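PDB 3OUQ: cytochrome c family protein from Geobacter sulfurreducens, which probably carries electrons along a chain of covalently bound c-type hemes, this chain being the N-terminal hexaheme fragment of a dodecaheme protein. Local coordinates for residues Gln131-Lys136 against Thr149-Cys154; Tyr47-Met52 against Phe68-Asp73; Lys66-Ser69 against Ser74-Val77. All blocks are in the same frame, centred on the assembly; numbering follows the deposited sequence.

Contact 1 (Gln131-Lys136 against Thr149-Cys154); sequences QMEKGK and TVAGNC. With HEC (heme c), chain G.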
loop_
_atom_site.group_PDB
_atom_site.type_symbol
_atom_site.label_atom_id
_atom_site.label_comp_id
_atom_site.label_asym_id
_atom_site.label_seq_id
_atom_site.Cartn_x
_atom_site.Cartn_y
_atom_site.Cartn_z
ATOM N N GLN A 131 -18.441 8.866 -7.084
ATOM C CA GLN A 131 -17.709 8.964 -5.825
ATOM C C GLN A 131 -16.335 9.593 -6.009
ATOM O O GLN A 131 -15.816 10.250 -5.103
ATOM C CB GLN A 131 -17.568 7.574 -5.219
ATOM C CG GLN A 131 -18.891 6.851 -5.124
ATOM C CD GLN A 131 -18.726 5.402 -4.761
ATOM O OE1 GLN A 131 -18.151 4.619 -5.521
ATOM N NE2 GLN A 131 -19.220 5.030 -3.587
ATOM N N MET A 132 -15.732 9.382 -7.174
ATOM C CA MET A 132 -14.432 9.977 -7.422
ATOM C C MET A 132 -14.631 11.490 -7.451
ATOM O O MET A 132 -13.764 12.253 -7.028
ATOM C CB MET A 132 -13.847 9.489 -8.752
ATOM C CG MET A 132 -13.517 8.010 -8.775
ATOM S SD MET A 132 -12.120 7.618 -9.857
ATOM C CE MET A 132 -11.884 5.918 -9.479
ATOM N N GLU A 133 -15.790 11.923 -7.936
ATOM C CA GLU A 133 -16.076 13.346 -7.996
ATOM C C GLU A 133 -16.228 13.941 -6.614
ATOM O O GLU A 133 -15.946 15.120 -6.411
ATOM C CB GLU A 133 -17.332 13.614 -8.823
ATOM C CG GLU A 133 -17.043 13.707 -10.305
ATOM C CD GLU A 133 -18.247 14.108 -11.110
ATOM O OE1 GLU A 133 -18.069 14.503 -12.281
ATOM O OE2 GLU A 133 -19.373 14.027 -10.582
ATOM N N LYS A 134 -16.665 13.126 -5.660
ATOM C CA LYS A 134 -16.827 13.598 -4.295
ATOM C C LYS A 134 -15.502 13.494 -3.536
ATOM O O LYS A 134 -15.462 13.631 -2.313
ATOM C CB LYS A 134 -17.933 12.809 -3.586
ATOM N N GLY A 135 -14.421 13.246 -4.275
ATOM C CA GLY A 135 -13.101 13.159 -3.671
ATOM C C GLY A 135 -12.524 11.790 -3.359
ATOM O O GLY A 135 -11.386 11.699 -2.910
ATOM N N LYS A 136 -13.280 10.724 -3.604
ATOM C CA LYS A 136 -12.811 9.371 -3.302
ATOM C C LYS A 136 -11.818 8.867 -4.349
ATOM O O LYS A 136 -11.798 9.352 -5.479
ATOM C CB LYS A 136 -14.006 8.416 -3.230
ATOM C CG LYS A 136 -13.794 7.170 -2.372
ATOM C CD LYS A 136 -14.112 7.425 -0.891
ATOM C CE LYS A 136 -13.955 6.146 -0.048
ATOM N NZ LYS A 136 -14.068 6.386 1.433
ATOM N N THR A 149 -9.155 16.854 -13.957
ATOM C CA THR A 149 -10.410 16.364 -13.416
ATOM C C THR A 149 -10.823 14.995 -13.930
ATOM O O THR A 149 -10.484 14.587 -15.037
ATOM C CB THR A 149 -11.573 17.362 -13.676
ATOM O OG1 THR A 149 -12.725 16.956 -12.930
ATOM C CG2 THR A 149 -11.940 17.402 -15.156
ATOM N N VAL A 150 -11.573 14.298 -13.091
ATOM C CA VAL A 150 -12.078 12.975 -13.385
ATOM C C VAL A 150 -13.430 13.130 -14.099
ATOM O O VAL A 150 -13.953 12.179 -14.691
ATOM C CB VAL A 150 -12.238 12.190 -12.068
ATOM C CG1 VAL A 150 -13.489 12.637 -11.325
ATOM C CG2 VAL A 150 -12.253 10.731 -12.344
ATOM N N ALA A 151 -13.990 14.340 -14.027
ATOM C CA ALA A 151 -15.260 14.663 -14.676
ATOM C C ALA A 151 -14.887 15.011 -16.116
ATOM O O ALA A 151 -14.876 16.174 -16.514
ATOM C CB ALA A 151 -15.914 15.860 -13.987
ATOM N N GLY A 152 -14.579 13.979 -16.888
ATOM C CA GLY A 152 -14.152 14.169 -18.257
ATOM C C GLY A 152 -12.754 13.580 -18.323
ATOM O O GLY A 152 -12.300 12.976 -17.354
ATOM N N ASN A 153 -12.064 13.747 -19.441
ATOM C CA ASN A 153 -10.721 13.207 -19.577
ATOM C C ASN A 153 -10.730 11.674 -19.546
ATOM O O ASN A 153 -9.679 11.046 -19.419
ATOM C CB ASN A 153 -9.826 13.745 -18.456
ATOM C CG ASN A 153 -9.726 15.258 -18.462
ATOM O OD1 ASN A 153 -9.246 15.855 -19.422
ATOM N ND2 ASN A 153 -10.175 15.886 -17.387
ATOM N N CYS A 154 -11.920 11.087 -19.677
ATOM C CA CYS A 154 -12.106 9.632 -19.661
ATOM C C CYS A 154 -11.000 8.847 -20.350
ATOM O O CYS A 154 -10.516 7.838 -19.833
ATOM C CB CYS A 154 -13.423 9.255 -20.338
ATOM S SG CYS A 154 -14.885 10.178 -19.785
HETATM FE FE HEC G . -13.468 6.087 -14.759
HETATM C CHA HEC G . -14.201 3.408 -12.843
HETATM C CHB HEC G . -16.197 5.370 -16.751
HETATM C CHC HEC G . -13.008 9.051 -16.403
HETATM C CHD HEC G . -10.296 6.158 -13.520
HETATM N NA HEC G . -14.912 4.720 -14.757
HETATM C C1A HEC G . -15.138 3.766 -13.790
HETATM C C2A HEC G . -16.330 3.011 -14.056
HETATM C C3A HEC G . -16.783 3.421 -15.249
HETATM C C4A HEC G . -15.929 4.515 -15.686
HETATM C CMA HEC G . -17.942 2.772 -15.990
HETATM C CAA HEC G . -17.051 2.073 -13.124
HETATM C CBA HEC G . -17.803 2.810 -12.019
HETATM C CGA HEC G . -18.915 3.696 -12.556
HETATM O O1A HEC G . -19.756 3.177 -13.319
HETATM O O2A HEC G . -18.951 4.902 -12.216
HETATM N NB HEC G . -14.449 7.054 -16.193
HETATM C C1B HEC G . -15.554 6.606 -16.931
HETATM C C2B HEC G . -16.015 7.664 -17.811
HETATM C C3B HEC G . -15.226 8.730 -17.613
HETATM C C4B HEC G . -14.182 8.327 -16.692
HETATM C CMB HEC G . -17.171 7.619 -18.790
HETATM C CAB HEC G . -15.560 10.121 -18.130
HETATM C CBB HEC G . -15.968 11.140 -17.078
HETATM N NC HEC G . -12.036 7.431 -14.805
HETATM C C1C HEC G . -11.994 8.637 -15.503
HETATM C C2C HEC G . -10.766 9.346 -15.201
HETATM C C3C HEC G . -9.999 8.549 -14.436
HETATM C C4C HEC G . -10.786 7.335 -14.184
HETATM C CMC HEC G . -10.374 10.733 -15.640
HETATM C CAC HEC G . -8.522 8.745 -14.141
HETATM C CBC HEC G . -8.223 9.821 -13.121
HETATM N ND HEC G . -12.435 4.976 -13.513
HETATM C C1D HEC G . -11.081 5.038 -13.224
HETATM C C2D HEC G . -10.720 3.955 -12.340
HETATM C C3D HEC G . -11.855 3.296 -12.046
HETATM C C4D HEC G . -12.911 3.931 -12.765
HETATM C CMD HEC G . -9.352 3.569 -11.821
HETATM C CAD HEC G . -12.075 2.092 -11.147
HETATM C CBD HEC G . -11.944 2.427 -9.689
HETATM C CGD HEC G . -12.542 1.365 -8.804
HETATM O O1D HEC G . -12.365 1.448 -7.573
HETATM O O2D HEC G . -13.201 0.451 -9.341
#
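V150 fills the angle between M132, E133 and one face of the heme, in a cytochrome c7 fold where the end of helix 129-133 and the loop before helix 154-157 close over the same porphyrin. The tight part is apolar. CG1 of V150, set between its own backbone N and carbonyl carbon (chi1 77°), points at the helix and meets E133 CG at 3.8 Å, with M132 CB slightly farther off. The other branch, CG2, lies over pyrrole ring C, 3.5 Å from heme C2C, and also touches M132 SD at 4.0 Å. M132 runs at about a right angle to the valine; its chain bends at chi2, so that CE lies over the neighbouring pyrrole, 3.7 Å from heme C2D. V150 also packs on M129, the axial ligand of this iron. Replacing V150 by an alanine would probably open a gap over pyrrole ring C and leave M132 SD and E133 CG without their apolar neighbour. The outer side is looser and exposed: E133 extends beyond CG, and its carboxylate OE1 lies alongside A151 CB with no hydrogen bond between the segments. Each segment is instead braced internally. A Schellman motif with G135 as C-prime residue ends the helix, and T149 OG1 accepts from A151 N in an ST turn. N153 ND2 donates to T149 O at 2.7 Å, tilted 26° from the carbonyl plane. The loop then ends at C154, whose SG is bonded to heme CAB at 1.8 Å.

Contact 2 (Tyr47-Met52 against Phe68-Asp73); sequences YTMLDM and FSVADD. With HEC (heme c), chain D.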
loop_
_atom_site.group_PDB
_atom_site.type_symbol
_atom_site.label_atom_id
_atom_site.label_comp_id
_atom_site.label_asym_id
_atom_site.label_seq_id
_atom_site.Cartn_x
_atom_site.Cartn_y
_atom_site.Cartn_z
ATOM N N TYR A 47 -3.318 -7.668 7.296
ATOM C CA TYR A 47 -3.241 -6.320 7.846
ATOM C C TYR A 47 -2.739 -5.318 6.832
ATOM O O TYR A 47 -1.837 -5.614 6.052
ATOM C CB TYR A 47 -2.338 -6.283 9.078
ATOM C CG TYR A 47 -2.878 -7.085 10.220
ATOM C CD1 TYR A 47 -2.403 -8.369 10.481
ATOM C CD2 TYR A 47 -3.900 -6.585 11.013
ATOM C CE1 TYR A 47 -2.931 -9.139 11.514
ATOM C CE2 TYR A 47 -4.440 -7.341 12.046
ATOM C CZ TYR A 47 -3.953 -8.620 12.289
ATOM O OH TYR A 47 -4.486 -9.365 13.310
ATOM N N THR A 48 -3.336 -4.131 6.854
ATOM C CA THR A 48 -2.959 -3.051 5.950
ATOM C C THR A 48 -1.886 -2.218 6.632
ATOM O O THR A 48 -1.653 -2.361 7.832
ATOM C CB THR A 48 -4.145 -2.128 5.670
ATOM O OG1 THR A 48 -4.538 -1.484 6.888
ATOM C CG2 THR A 48 -5.320 -2.916 5.128
ATOM N N MET A 49 -1.238 -1.339 5.875
ATOM C CA MET A 49 -0.212 -0.489 6.448
ATOM C C MET A 49 -0.800 0.431 7.509
ATOM O O MET A 49 -0.135 0.741 8.492
ATOM C CB MET A 49 0.474 0.323 5.367
ATOM C CG MET A 49 1.333 -0.514 4.436
ATOM S SD MET A 49 2.563 -1.584 5.257
ATOM C CE MET A 49 3.218 -0.466 6.491
ATOM N N LEU A 50 -2.041 0.871 7.324
ATOM C CA LEU A 50 -2.673 1.714 8.333
ATOM C C LEU A 50 -2.825 0.906 9.622
ATOM O O LEU A 50 -2.666 1.441 10.718
ATOM C CB LEU A 50 -4.053 2.208 7.880
ATOM C CG LEU A 50 -4.089 3.494 7.055
ATOM C CD1 LEU A 50 -5.522 3.982 6.944
ATOM C CD2 LEU A 50 -3.233 4.560 7.722
ATOM N N ASP A 51 -3.139 -0.382 9.493
ATOM C CA ASP A 51 -3.283 -1.223 10.672
ATOM C C ASP A 51 -1.952 -1.248 11.396
ATOM O O ASP A 51 -1.907 -1.184 12.627
ATOM C CB ASP A 51 -3.674 -2.654 10.297
ATOM C CG ASP A 51 -5.096 -2.760 9.797
ATOM O OD1 ASP A 51 -5.991 -2.159 10.422
ATOM O OD2 ASP A 51 -5.322 -3.456 8.787
ATOM N N MET A 52 -0.866 -1.343 10.631
ATOM C CA MET A 52 0.465 -1.374 11.221
ATOM C C MET A 52 0.775 -0.045 11.893
ATOM O O MET A 52 1.437 -0.005 12.930
ATOM C CB MET A 52 1.515 -1.700 10.158
ATOM C CG MET A 52 1.312 -3.071 9.536
ATOM S SD MET A 52 2.734 -3.719 8.665
ATOM C CE MET A 52 1.934 -4.564 7.340
ATOM N N PHE A 68 13.099 0.960 12.211
ATOM C CA PHE A 68 12.508 1.930 11.303
ATOM C C PHE A 68 10.990 1.806 11.294
ATOM O O PHE A 68 10.444 0.716 11.426
ATOM C CB PHE A 68 13.083 1.757 9.900
ATOM C CG PHE A 68 12.995 0.359 9.373
ATOM C CD1 PHE A 68 11.828 -0.103 8.780
ATOM C CD2 PHE A 68 14.088 -0.498 9.464
ATOM C CE1 PHE A 68 11.747 -1.388 8.278
ATOM C CE2 PHE A 68 14.020 -1.786 8.965
ATOM C CZ PHE A 68 12.840 -2.233 8.369
ATOM N N SER A 69 10.317 2.941 11.161
ATOM C CA SER A 69 8.859 2.993 11.162
ATOM C C SER A 69 8.219 2.613 9.825
ATOM O O SER A 69 8.812 2.794 8.757
ATOM C CB SER A 69 8.405 4.407 11.557
ATOM O OG SER A 69 7.000 4.553 11.471
ATOM N N VAL A 70 6.999 2.091 9.902
ATOM C CA VAL A 70 6.242 1.704 8.722
ATOM C C VAL A 70 5.559 2.947 8.163
ATOM O O VAL A 70 4.916 2.898 7.116
ATOM C CB VAL A 70 5.163 0.653 9.062
ATOM C CG1 VAL A 70 5.817 -0.658 9.428
ATOM C CG2 VAL A 70 4.305 1.135 10.211
ATOM N N ALA A 71 5.710 4.061 8.872
ATOM C CA ALA A 71 5.107 5.321 8.465
ATOM C C ALA A 71 6.133 6.326 7.944
ATOM O O ALA A 71 6.055 7.520 8.241
ATOM C CB ALA A 71 4.344 5.914 9.626
ATOM N N ASP A 72 7.090 5.842 7.159
ATOM C CA ASP A 72 8.122 6.703 6.592
ATOM C C ASP A 72 8.274 6.434 5.105
ATOM O O ASP A 72 8.736 5.370 4.702
ATOM C CB ASP A 72 9.466 6.474 7.293
ATOM C CG ASP A 72 9.646 7.350 8.522
ATOM O OD1 ASP A 72 8.630 7.676 9.176
ATOM O OD2 ASP A 72 10.807 7.703 8.839
ATOM N N ASP A 73 7.878 7.403 4.290
ATOM C CA ASP A 73 7.985 7.259 2.855
ATOM C C ASP A 73 9.391 6.822 2.447
ATOM O O ASP A 73 9.567 6.166 1.423
ATOM C CB ASP A 73 7.627 8.575 2.160
ATOM C CG ASP A 73 6.162 8.928 2.303
ATOM O OD1 ASP A 73 5.326 7.998 2.308
ATOM O OD2 ASP A 73 5.844 10.136 2.389
HETATM FE FE HEC D . 3.999 -2.250 3.555
HETATM C CHA HEC D . 1.528 -4.549 2.917
HETATM C CHB HEC D . 2.686 -0.197 1.215
HETATM C CHC HEC D . 6.171 0.160 4.511
HETATM C CHD HEC D . 5.590 -4.512 5.552
HETATM N NA HEC D . 2.468 -2.371 2.309
HETATM C C1A HEC D . 1.452 -3.322 2.283
HETATM C C2A HEC D . 0.411 -2.958 1.350
HETATM C C3A HEC D . 0.837 -1.816 0.750
HETATM C C4A HEC D . 2.115 -1.463 1.334
HETATM C CMA HEC D . 0.053 -0.993 -0.262
HETATM C CAA HEC D . -0.928 -3.649 1.125
HETATM C CBA HEC D . -1.975 -3.317 2.184
HETATM C CGA HEC D . -2.248 -1.829 2.296
HETATM O O1A HEC D . -2.692 -1.230 1.300
HETATM O O2A HEC D . -2.013 -1.253 3.375
HETATM N NB HEC D . 4.263 -0.365 3.075
HETATM C C1B HEC D . 3.649 0.341 2.069
HETATM C C2B HEC D . 4.116 1.700 2.021
HETATM C C3B HEC D . 5.022 1.805 2.996
HETATM C C4B HEC D . 5.147 0.518 3.616
HETATM C CMB HEC D . 3.706 2.777 1.013
HETATM C CAB HEC D . 5.780 3.037 3.398
HETATM C CBB HEC D . 5.034 4.096 4.160
HETATM N NC HEC D . 5.561 -2.182 4.792
HETATM C C1C HEC D . 6.379 -1.108 5.055
HETATM C C2C HEC D . 7.408 -1.451 6.020
HETATM C C3C HEC D . 7.281 -2.776 6.263
HETATM C C4C HEC D . 6.091 -3.214 5.550
HETATM C CMC HEC D . 8.376 -0.516 6.746
HETATM C CAC HEC D . 8.291 -3.639 7.034
HETATM C CBC HEC D . 8.405 -3.313 8.514
HETATM N ND HEC D . 3.688 -4.160 4.011
HETATM C C1D HEC D . 4.488 -4.960 4.810
HETATM C C2D HEC D . 3.902 -6.276 4.957
HETATM C C3D HEC D . 2.700 -6.261 4.285
HETATM C C4D HEC D . 2.608 -4.960 3.678
HETATM C CMD HEC D . 4.490 -7.444 5.748
HETATM C CAD HEC D . 1.599 -7.329 4.306
HETATM C CBD HEC D . 1.008 -7.468 5.696
HETATM C CGD HEC D . -0.083 -8.520 5.772
HETATM O O1D HEC D . -0.525 -8.839 6.895
HETATM O O2D HEC D . -0.506 -9.025 4.714
#
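M49 reaches from the start of helix 49-53 to both V70 and the heme iron, as the methionine ligand of a c-type heme. Its CB lies 3.6 Å from propionate O2A of the heme. CG then passes over the porphyrin face close to heme NA and NB. M49 SD binds the iron, heme FE, at 2.3 Å, with H80 as the other axial ligand. Bends at chi2 and chi3 (-53° and -44°) turn the tip back, so that CE rests against V70 CB at 3.4 Å while still over the porphyrin face, near heme NC. V70 is the hub of the loop side: its CG1 packs on heme CMC at 3.7 Å, and its CG2 touches M52 CB at 4.0 Å. M52 sends its own CE over heme C2D. At the helix start, T48 and D51 form a capping box, each backbone N bonding the other's side chain. The next amide, M49 N, donates almost straight to O2A at 2.6 Å (172°). Helix start and propionate are thus tied together beside the iron, which would probably favour the charged carboxylate, while a thioether ligand in this apolar setting is likely to raise the heme potential above that of a bis-histidine heme.

Contact 3 (Lys66-Ser69 against Ser74-Val77); sequences KAFS and SQCV. With HEC (heme c), chain D.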
loop_
_atom_site.group_PDB
_atom_site.type_symbol
_atom_site.label_atom_id
_atom_site.label_comp_id
_atom_site.label_asym_id
_atom_site.label_seq_id
_atom_site.Cartn_x
_atom_site.Cartn_y
_atom_site.Cartn_z
ATOM N N LYS A 66 12.125 1.241 18.137
ATOM C CA LYS A 66 12.903 0.006 18.080
ATOM C C LYS A 66 13.566 -0.215 16.726
ATOM O O LYS A 66 14.753 -0.533 16.649
ATOM C CB LYS A 66 12.009 -1.199 18.396
ATOM N N ALA A 67 12.781 -0.061 15.667
ATOM C CA ALA A 67 13.268 -0.249 14.310
ATOM C C ALA A 67 12.583 0.772 13.424
ATOM O O ALA A 67 11.593 1.378 13.837
ATOM C CB ALA A 67 12.941 -1.642 13.842
ATOM N N PHE A 68 13.099 0.960 12.211
ATOM C CA PHE A 68 12.508 1.930 11.303
ATOM C C PHE A 68 10.990 1.806 11.294
ATOM O O PHE A 68 10.444 0.716 11.426
ATOM C CB PHE A 68 13.083 1.757 9.900
ATOM C CG PHE A 68 12.995 0.359 9.373
ATOM C CD1 PHE A 68 11.828 -0.103 8.780
ATOM C CD2 PHE A 68 14.088 -0.498 9.464
ATOM C CE1 PHE A 68 11.747 -1.388 8.278
ATOM C CE2 PHE A 68 14.020 -1.786 8.965
ATOM C CZ PHE A 68 12.840 -2.233 8.369
ATOM N N SER A 69 10.317 2.941 11.161
ATOM C CA SER A 69 8.859 2.993 11.162
ATOM C C SER A 69 8.219 2.613 9.825
ATOM O O SER A 69 8.812 2.794 8.757
ATOM C CB SER A 69 8.405 4.407 11.557
ATOM O OG SER A 69 7.000 4.553 11.471
ATOM N N SER A 74 10.388 7.182 3.252
ATOM C CA SER A 74 11.774 6.817 2.954
ATOM C C SER A 74 12.149 5.452 3.511
ATOM O O SER A 74 13.240 4.953 3.259
ATOM C CB SER A 74 12.745 7.864 3.515
ATOM O OG SER A 74 12.546 8.067 4.905
ATOM N N GLN A 75 11.239 4.845 4.261
ATOM C CA GLN A 75 11.506 3.543 4.844
ATOM C C GLN A 75 10.711 2.404 4.223
ATOM O O GLN A 75 10.798 1.269 4.684
ATOM C CB GLN A 75 11.254 3.585 6.351
ATOM C CG GLN A 75 12.237 4.446 7.116
ATOM C CD GLN A 75 13.654 3.921 7.024
ATOM O OE1 GLN A 75 14.383 3.902 8.012
ATOM N NE2 GLN A 75 14.057 3.499 5.834
ATOM N N CYS A 76 9.936 2.690 3.186
ATOM C CA CYS A 76 9.159 1.637 2.556
ATOM C C CYS A 76 10.120 0.690 1.873
ATOM O O CYS A 76 9.951 -0.524 1.922
ATOM C CB CYS A 76 8.197 2.213 1.524
ATOM S SG CYS A 76 7.029 3.422 2.206
ATOM N N VAL A 77 11.140 1.250 1.237
ATOM C CA VAL A 77 12.125 0.430 0.548
ATOM C C VAL A 77 12.785 -0.598 1.468
ATOM O O VAL A 77 13.322 -1.585 0.982
ATOM C CB VAL A 77 13.235 1.280 -0.072
ATOM C CG1 VAL A 77 14.027 1.978 1.023
ATOM C CG2 VAL A 77 14.151 0.401 -0.898
HETATM FE FE HEC D . 3.999 -2.250 3.555
HETATM C CHA HEC D . 1.528 -4.549 2.917
HETATM C CHB HEC D . 2.686 -0.197 1.215
HETATM C CHC HEC D . 6.171 0.160 4.511
HETATM C CHD HEC D . 5.590 -4.512 5.552
HETATM N NA HEC D . 2.468 -2.371 2.309
HETATM C C1A HEC D . 1.452 -3.322 2.283
HETATM C C2A HEC D . 0.411 -2.958 1.350
HETATM C C3A HEC D . 0.837 -1.816 0.750
HETATM C C4A HEC D . 2.115 -1.463 1.334
HETATM C CMA HEC D . 0.053 -0.993 -0.262
HETATM C CAA HEC D . -0.928 -3.649 1.125
HETATM C CBA HEC D . -1.975 -3.317 2.184
HETATM C CGA HEC D . -2.248 -1.829 2.296
HETATM O O1A HEC D . -2.692 -1.230 1.300
HETATM O O2A HEC D . -2.013 -1.253 3.375
HETATM N NB HEC D . 4.263 -0.365 3.075
HETATM C C1B HEC D . 3.649 0.341 2.069
HETATM C C2B HEC D . 4.116 1.700 2.021
HETATM C C3B HEC D . 5.022 1.805 2.996
HETATM C C4B HEC D . 5.147 0.518 3.616
HETATM C CMB HEC D . 3.706 2.777 1.013
HETATM C CAB HEC D . 5.780 3.037 3.398
HETATM C CBB HEC D . 5.034 4.096 4.160
HETATM N NC HEC D . 5.561 -2.182 4.792
HETATM C C1C HEC D . 6.379 -1.108 5.055
HETATM C C2C HEC D . 7.408 -1.451 6.020
HETATM C C3C HEC D . 7.281 -2.776 6.263
HETATM C C4C HEC D . 6.091 -3.214 5.550
HETATM C CMC HEC D . 8.376 -0.516 6.746
HETATM C CAC HEC D . 8.291 -3.639 7.034
HETATM C CBC HEC D . 8.405 -3.313 8.514
HETATM N ND HEC D . 3.688 -4.160 4.011
HETATM C C1D HEC D . 4.488 -4.960 4.810
HETATM C C2D HEC D . 3.902 -6.276 4.957
HETATM C C3D HEC D . 2.700 -6.261 4.285
HETATM C C4D HEC D . 2.608 -4.960 3.678
HETATM C CMD HEC D . 4.490 -7.444 5.748
HETATM C CAD HEC D . 1.599 -7.329 4.306
HETATM C CBD HEC D . 1.008 -7.468 5.696
HETATM C CGD HEC D . -0.083 -8.520 5.772
HETATM O O1D HEC D . -0.525 -8.839 6.895
HETATM O O2D HEC D . -0.506 -9.025 4.714
#
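The amide end of Q75 comes up against the root of F68, OE1 lying 3.1 Å from F68 CB; ring and amide planes are 53° apart. Nearer its own root, Q75 packs its CB against S69 O at 3.5 Å. Q75 is bent at chi2 (-63°), which curls the amide back over its own backbone; NE2 makes a weak bond to S74 O. On the heme side, the F68 ring comes edge-on to methyl CMC, in the ring plane, with CE1 3.8 Å away, and Q75 O approaches the same methyl at 3.6 Å. In the next shell, H62 holds F68 twice, its ND1 bonding F68 O and its ring meeting the phenyl at about 45°, while S69 OG accepts from A71 N in an ST turn. C76 fixes the second segment, its SG bonded to heme CAB at 1.8 Å; it is the first cysteine of a CXXCH heme-binding motif completed by C79 and H80. F68 also touches a second heme and so stands between two cofactors. Both segments belong to the long irregular connection from helix 49-53 to strand 87-89, and neither contains regular helix or strand.

Contacts 1 and 2 hold equivalent elements in the two cytochrome c7-like parts of the chain: a short helix begun by an iron-binding methionine, and a loop valine packed on a later methionine and on the heme. Their centres are 28 Å apart. Contact 2 is wholly buried and includes the ligand itself; contact 1 is buried at V150 and M132 but exposed at E133 and A151. Contact 3 is partly buried, centred 8 Å from contact 2, shares F68 and S69 with it, and borders the same heme. Its meeting of amide, backbone oxygen and phenylalanine differs from the apolar cores of the other two. No hydrogen bond crosses any of them.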